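Local coordinates for hypothetical protein PA1234 (Pseudomonas aeruginosa, PDB 1Z6N) that is of unknown function but has a thioredoxin-like fold with a CxxC motif at a helix start, consistent with a role in thiol-disulfide chemistry, at residues C69-A74 / A143-G148; F78-R81 / I86-A89. All coordinates share one frame; numbering follows the deposited sequence.

Contact 1 of 2, residues C69-A74 / A143-G148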
loop_
_atom_site.group_PDB
_atom_site.type_symbol
_atom_site.label_atom_id
_atom_site.label_comp_id
_atom_site.label_asym_id
_atom_site.label_seq_id
_atom_site.Cartn_x
_atom_site.Cartn_y
_atom_site.Cartn_z
ATOM N N CYS A 69 7.521 2.774 2.672
ATOM C CA CYS A 69 6.403 3.493 2.044
ATOM C C CYS A 69 6.707 3.846 0.595
ATOM O O CYS A 69 5.851 3.681 -0.277
ATOM C CB CYS A 69 6.066 4.768 2.812
ATOM S SG CYS A 69 5.379 4.421 4.452
ATOM N N GLN A 70 7.912 4.341 0.327
ATOM C CA GLN A 70 8.271 4.682 -1.056
ATOM C C GLN A 70 8.093 3.485 -1.992
ATOM O O GLN A 70 7.524 3.603 -3.082
ATOM C CB GLN A 70 9.707 5.203 -1.139
ATOM C CG GLN A 70 9.940 6.477 -0.342
ATOM C CD GLN A 70 11.400 6.707 -0.047
ATOM O OE1 GLN A 70 12.273 5.947 -0.507
ATOM N NE2 GLN A 70 11.688 7.753 0.723
ATOM N N ILE A 71 8.582 2.332 -1.544
ATOM C CA ILE A 71 8.534 1.087 -2.321
ATOM C C ILE A 71 7.108 0.601 -2.480
ATOM O O ILE A 71 6.601 0.484 -3.586
ATOM C CB ILE A 71 9.388 0.004 -1.655
ATOM C CG1 ILE A 71 10.871 0.409 -1.703
ATOM C CG2 ILE A 71 9.184 -1.356 -2.339
ATOM C CD1 ILE A 71 11.772 -0.346 -0.721
ATOM N N ASN A 72 6.446 0.281 -1.364
ATOM C CA ASN A 72 5.191 -0.432 -1.505
ATOM C C ASN A 72 4.048 0.446 -1.956
ATOM O O ASN A 72 3.131 -0.030 -2.617
ATOM C CB ASN A 72 4.856 -1.177 -0.222
ATOM C CG ASN A 72 5.908 -2.196 0.122
ATOM O OD1 ASN A 72 6.128 -3.151 -0.623
ATOM N ND2 ASN A 72 6.600 -1.973 1.240
ATOM N N LEU A 73 4.096 1.732 -1.611
ATOM C CA LEU A 73 3.037 2.614 -2.068
ATOM C C LEU A 73 3.199 2.983 -3.544
ATOM O O LEU A 73 2.192 3.156 -4.228
ATOM C CB LEU A 73 2.896 3.844 -1.172
ATOM C CG LEU A 73 2.567 3.489 0.284
ATOM C CD1 LEU A 73 2.397 4.784 1.107
ATOM C CD2 LEU A 73 1.318 2.611 0.384
ATOM N N ALA A 74 4.439 3.046 -4.042
ATOM C CA ALA A 74 4.614 3.180 -5.501
ATOM C C ALA A 74 3.925 2.007 -6.218
ATOM O O ALA A 74 3.266 2.186 -7.249
ATOM C CB ALA A 74 6.091 3.262 -5.879
ATOM N N ALA A 143 17.966 -6.714 0.717
ATOM C CA ALA A 143 18.711 -6.070 -0.349
ATOM C C ALA A 143 17.892 -5.983 -1.632
ATOM O O ALA A 143 17.714 -4.899 -2.175
ATOM C CB ALA A 143 20.050 -6.785 -0.594
ATOM N N ALA A 144 17.380 -7.127 -2.093
ATOM C CA ALA A 144 16.578 -7.188 -3.318
ATOM C C ALA A 144 15.276 -6.406 -3.171
ATOM O O ALA A 144 14.838 -5.717 -4.093
ATOM C CB ALA A 144 16.273 -8.624 -3.670
ATOM N N TYR A 145 14.660 -6.520 -2.001
ATOM C CA TYR A 145 13.483 -5.722 -1.684
ATOM C C TYR A 145 13.737 -4.201 -1.752
ATOM O O TYR A 145 12.979 -3.479 -2.410
ATOM C CB TYR A 145 12.932 -6.130 -0.320
ATOM C CG TYR A 145 11.998 -5.121 0.288
ATOM C CD1 TYR A 145 10.711 -4.943 -0.219
ATOM C CD2 TYR A 145 12.403 -4.349 1.372
ATOM C CE1 TYR A 145 9.844 -4.009 0.349
ATOM C CE2 TYR A 145 11.542 -3.412 1.945
ATOM C CZ TYR A 145 10.268 -3.253 1.422
ATOM O OH TYR A 145 9.403 -2.336 1.987
ATOM N N LYS A 146 14.796 -3.730 -1.079
ATOM C CA LYS A 146 15.126 -2.287 -1.036
ATOM C C LYS A 146 15.494 -1.781 -2.431
ATOM O O LYS A 146 15.399 -0.582 -2.724
ATOM C CB LYS A 146 16.269 -1.998 -0.057
ATOM C CG LYS A 146 15.902 -2.059 1.420
ATOM C CD LYS A 146 17.151 -1.931 2.300
ATOM C CE LYS A 146 16.863 -2.228 3.767
ATOM N NZ LYS A 146 18.148 -2.345 4.522
ATOM N N ALA A 147 15.908 -2.712 -3.286
ATOM C CA ALA A 147 16.167 -2.444 -4.691
ATOM C C ALA A 147 14.926 -2.533 -5.593
ATOM O O ALA A 147 15.023 -2.320 -6.801
ATOM C CB ALA A 147 17.274 -3.364 -5.208
ATOM N N GLY A 148 13.766 -2.873 -5.028
ATOM C CA GLY A 148 12.543 -2.957 -5.830
ATOM C C GLY A 148 12.179 -4.296 -6.466
ATOM O O GLY A 148 11.274 -4.373 -7.304
#

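Contact 2 of 2, residues F78-R81 / I86-A89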
loop_
_atom_site.group_PDB
_atom_site.type_symbol
_atom_site.label_atom_id
_atom_site.label_comp_id
_atom_site.label_asym_id
_atom_site.label_seq_id
_atom_site.Cartn_x
_atom_site.Cartn_y
_atom_site.Cartn_z
ATOM N N PHE A 78 0.511 2.121 -8.556
ATOM C CA PHE A 78 0.510 1.564 -9.911
ATOM C C PHE A 78 -0.737 0.700 -10.116
ATOM O O PHE A 78 -1.424 0.825 -11.131
ATOM C CB PHE A 78 1.802 0.801 -10.159
ATOM C CG PHE A 78 1.930 0.237 -11.547
ATOM C CD1 PHE A 78 1.919 1.067 -12.670
ATOM C CD2 PHE A 78 2.111 -1.126 -11.728
ATOM C CE1 PHE A 78 2.053 0.521 -13.961
ATOM C CE2 PHE A 78 2.252 -1.669 -13.015
ATOM C CZ PHE A 78 2.222 -0.837 -14.118
ATOM N N ALA A 79 -1.069 -0.121 -9.118
ATOM C CA ALA A 79 -2.269 -0.963 -9.185
ATOM C C ALA A 79 -3.548 -0.139 -9.293
ATOM O O ALA A 79 -4.434 -0.466 -10.076
ATOM C CB ALA A 79 -2.339 -1.929 -7.999
ATOM N N GLN A 80 -3.640 0.956 -8.530
ATOM C CA GLN A 80 -4.839 1.782 -8.586
ATOM C C GLN A 80 -4.968 2.520 -9.928
ATOM O O GLN A 80 -6.076 2.803 -10.390
ATOM C CB GLN A 80 -4.885 2.749 -7.404
ATOM C CG GLN A 80 -4.178 4.081 -7.619
ATOM C CD GLN A 80 -4.364 5.025 -6.441
ATOM O OE1 GLN A 80 -3.439 5.768 -6.033
ATOM N NE2 GLN A 80 -5.553 4.993 -5.863
ATOM N N ARG A 81 -3.837 2.812 -10.567
ATOM C CA ARG A 81 -3.872 3.441 -11.881
ATOM C C ARG A 81 -4.325 2.452 -12.959
ATOM O O ARG A 81 -4.999 2.838 -13.917
ATOM C CB ARG A 81 -2.515 4.065 -12.212
ATOM C CG ARG A 81 -2.257 5.290 -11.348
ATOM C CD ARG A 81 -0.989 6.034 -11.724
ATOM N NE ARG A 81 0.223 5.317 -11.336
ATOM C CZ ARG A 81 1.066 4.753 -12.198
ATOM N NH1 ARG A 81 0.825 4.815 -13.504
ATOM N NH2 ARG A 81 2.154 4.128 -11.755
ATOM N N ILE A 86 -9.843 0.278 -7.288
ATOM C CA ILE A 86 -9.034 0.345 -6.063
ATOM C C ILE A 86 -8.614 1.804 -5.880
ATOM O O ILE A 86 -8.138 2.429 -6.821
ATOM C CB ILE A 86 -7.758 -0.540 -6.170
ATOM C CG1 ILE A 86 -8.116 -2.023 -6.301
ATOM C CG2 ILE A 86 -6.837 -0.336 -4.952
ATOM C CD1 ILE A 86 -6.970 -2.886 -6.803
ATOM N N GLU A 87 -8.807 2.350 -4.679
ATOM C CA GLU A 87 -8.400 3.727 -4.383
ATOM C C GLU A 87 -7.647 3.809 -3.056
ATOM O O GLU A 87 -8.122 3.255 -2.060
ATOM C CB GLU A 87 -9.610 4.667 -4.281
ATOM C CG GLU A 87 -9.185 6.151 -4.158
ATOM C CD GLU A 87 -10.331 7.156 -3.938
ATOM O OE1 GLU A 87 -11.517 6.778 -4.003
ATOM O OE2 GLU A 87 -10.014 8.345 -3.692
ATOM N N LEU A 88 -6.511 4.517 -3.053
ATOM C CA LEU A 88 -5.694 4.753 -1.846
ATOM C C LEU A 88 -5.963 6.132 -1.293
ATOM O O LEU A 88 -6.081 7.089 -2.057
ATOM C CB LEU A 88 -4.182 4.736 -2.163
ATOM C CG LEU A 88 -3.385 3.461 -2.380
ATOM C CD1 LEU A 88 -3.871 2.745 -3.630
ATOM C CD2 LEU A 88 -1.905 3.794 -2.509
ATOM N N ALA A 89 -6.000 6.229 0.040
ATOM C CA ALA A 89 -5.919 7.536 0.709
ATOM C C ALA A 89 -4.953 7.356 1.855
ATOM O O ALA A 89 -4.985 6.323 2.542
ATOM C CB ALA A 89 -7.264 7.962 1.227
#

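Contact 1 of 2, residues C69-A74 / A143-G148
Ile71 and Asn72, neighbours on helix 67-82, meet the ring of Tyr145, from the last turn of helix 139-146, in two ways: one lies over a face of the ring, the other beside its edge. The apolar part belongs to Ile71. Its CD1 stands over one face, 4.2 Å from the centroid of the Tyr145 ring and 22° off the normal, a CH-pi contact displaced toward the rim. The other branch serves the same ring, with Ile71 CG2 3.8 Å from Tyr145 CE1. CD1 also touches the backbone of the helix end, 3.9 Å from Lys146 CA. Phe32 and Leu151 touch Ile71 as well, so the isoleucine belongs to a larger buried cluster. The polar part is a hydrogen bond from Asn72 ND2 to Tyr145 OH, 2.9 Å long and bent, with an N-H...O angle of 134°. The hydroxyl is tilted moderately out of the amide plane, although amide and ring planes are only modestly turned against each other. Asn72 OD1 lies in the ring plane at the edge, 3.9 Å from Tyr145 CE1. The tyrosine reaches across because its CG is anti to the backbone N (chi1 162°). Its hydroxyl is also hydrogen-bonded to Asp68 OD1, and Asn72 ND2 makes a weak bond to Asp68 O. The backbone part lies within one segment: Gly148, at positive phi, ends the helix in a Schellman motif whose Gly148 N to Tyr145 O bond is 2.8 Å. Taken together, an isoleucine on the face and polar partners at the hydroxyl fix the ring's position, and the phenol oxygen of the buried tyrosine, held by an amide and a carboxylate, probably donates its proton to Asp68 while accepting from Asn72.

Contact 2 of 2, residues F78-R81 / I86-A89
Gln80, near the end of helix 67-82, passes close to Ile86 at the start of the next strand: Gln80 CA and Ile86 CA are 5.1 Å apart, the nearest pair of alpha carbons between segments 78-81 and 86-89. The tight approach brings Gln80 CB to 3.3 Å from the carbonyl oxygen Ile86 O. Gln80 carries most of the helix's share of the contact. Its CG lies between the backbone N and the carbonyl carbon (chi1 88°), and from there the extended chain runs out along the strand past Glu87 to Leu88. Leu88 CD1 packs against the stem of Gln80, 3.9 Å from Gln80 CB, and beside its amide carbon CD, the two side chains meeting at a slant. Ile86 points toward the helix, its CG2 4.4 Å from Gln80 CB, and continues the buried layer onto Leu49 and Leu58. Glu87 faces away from the helix, while its backbone bonds to Tyr56 and Leu58 pair the strand with 56-61. Helix 67-82 thus packs on the strand that follows it, closing the beta-alpha-beta unit 56-61, 67-82, 86-91 of the thioredoxin fold.

In the fold
Both contacts use helix 67-82, and their centres are about 17 Å apart. Contact 1 joins the first half of that helix to helix 139-146, 69 residues on at the closest ends, whereas contact 2 joins its last turn to the strand just after it; along the chain, contact 2 is nested inside the loop closed by contact 1. Segment 69-74 begins at Cys69, which with Cys66 forms a thioredoxin-type CxxC pattern, apparently with both thiols free and probably the redox site if the protein works as other thioredoxins do. The side chain of Glu87 is about 6 Å from that of Asp13, seen to bind magnesium in a structure of this protein though not in this chain's model, and about 9 Å from a bound magnesium ion.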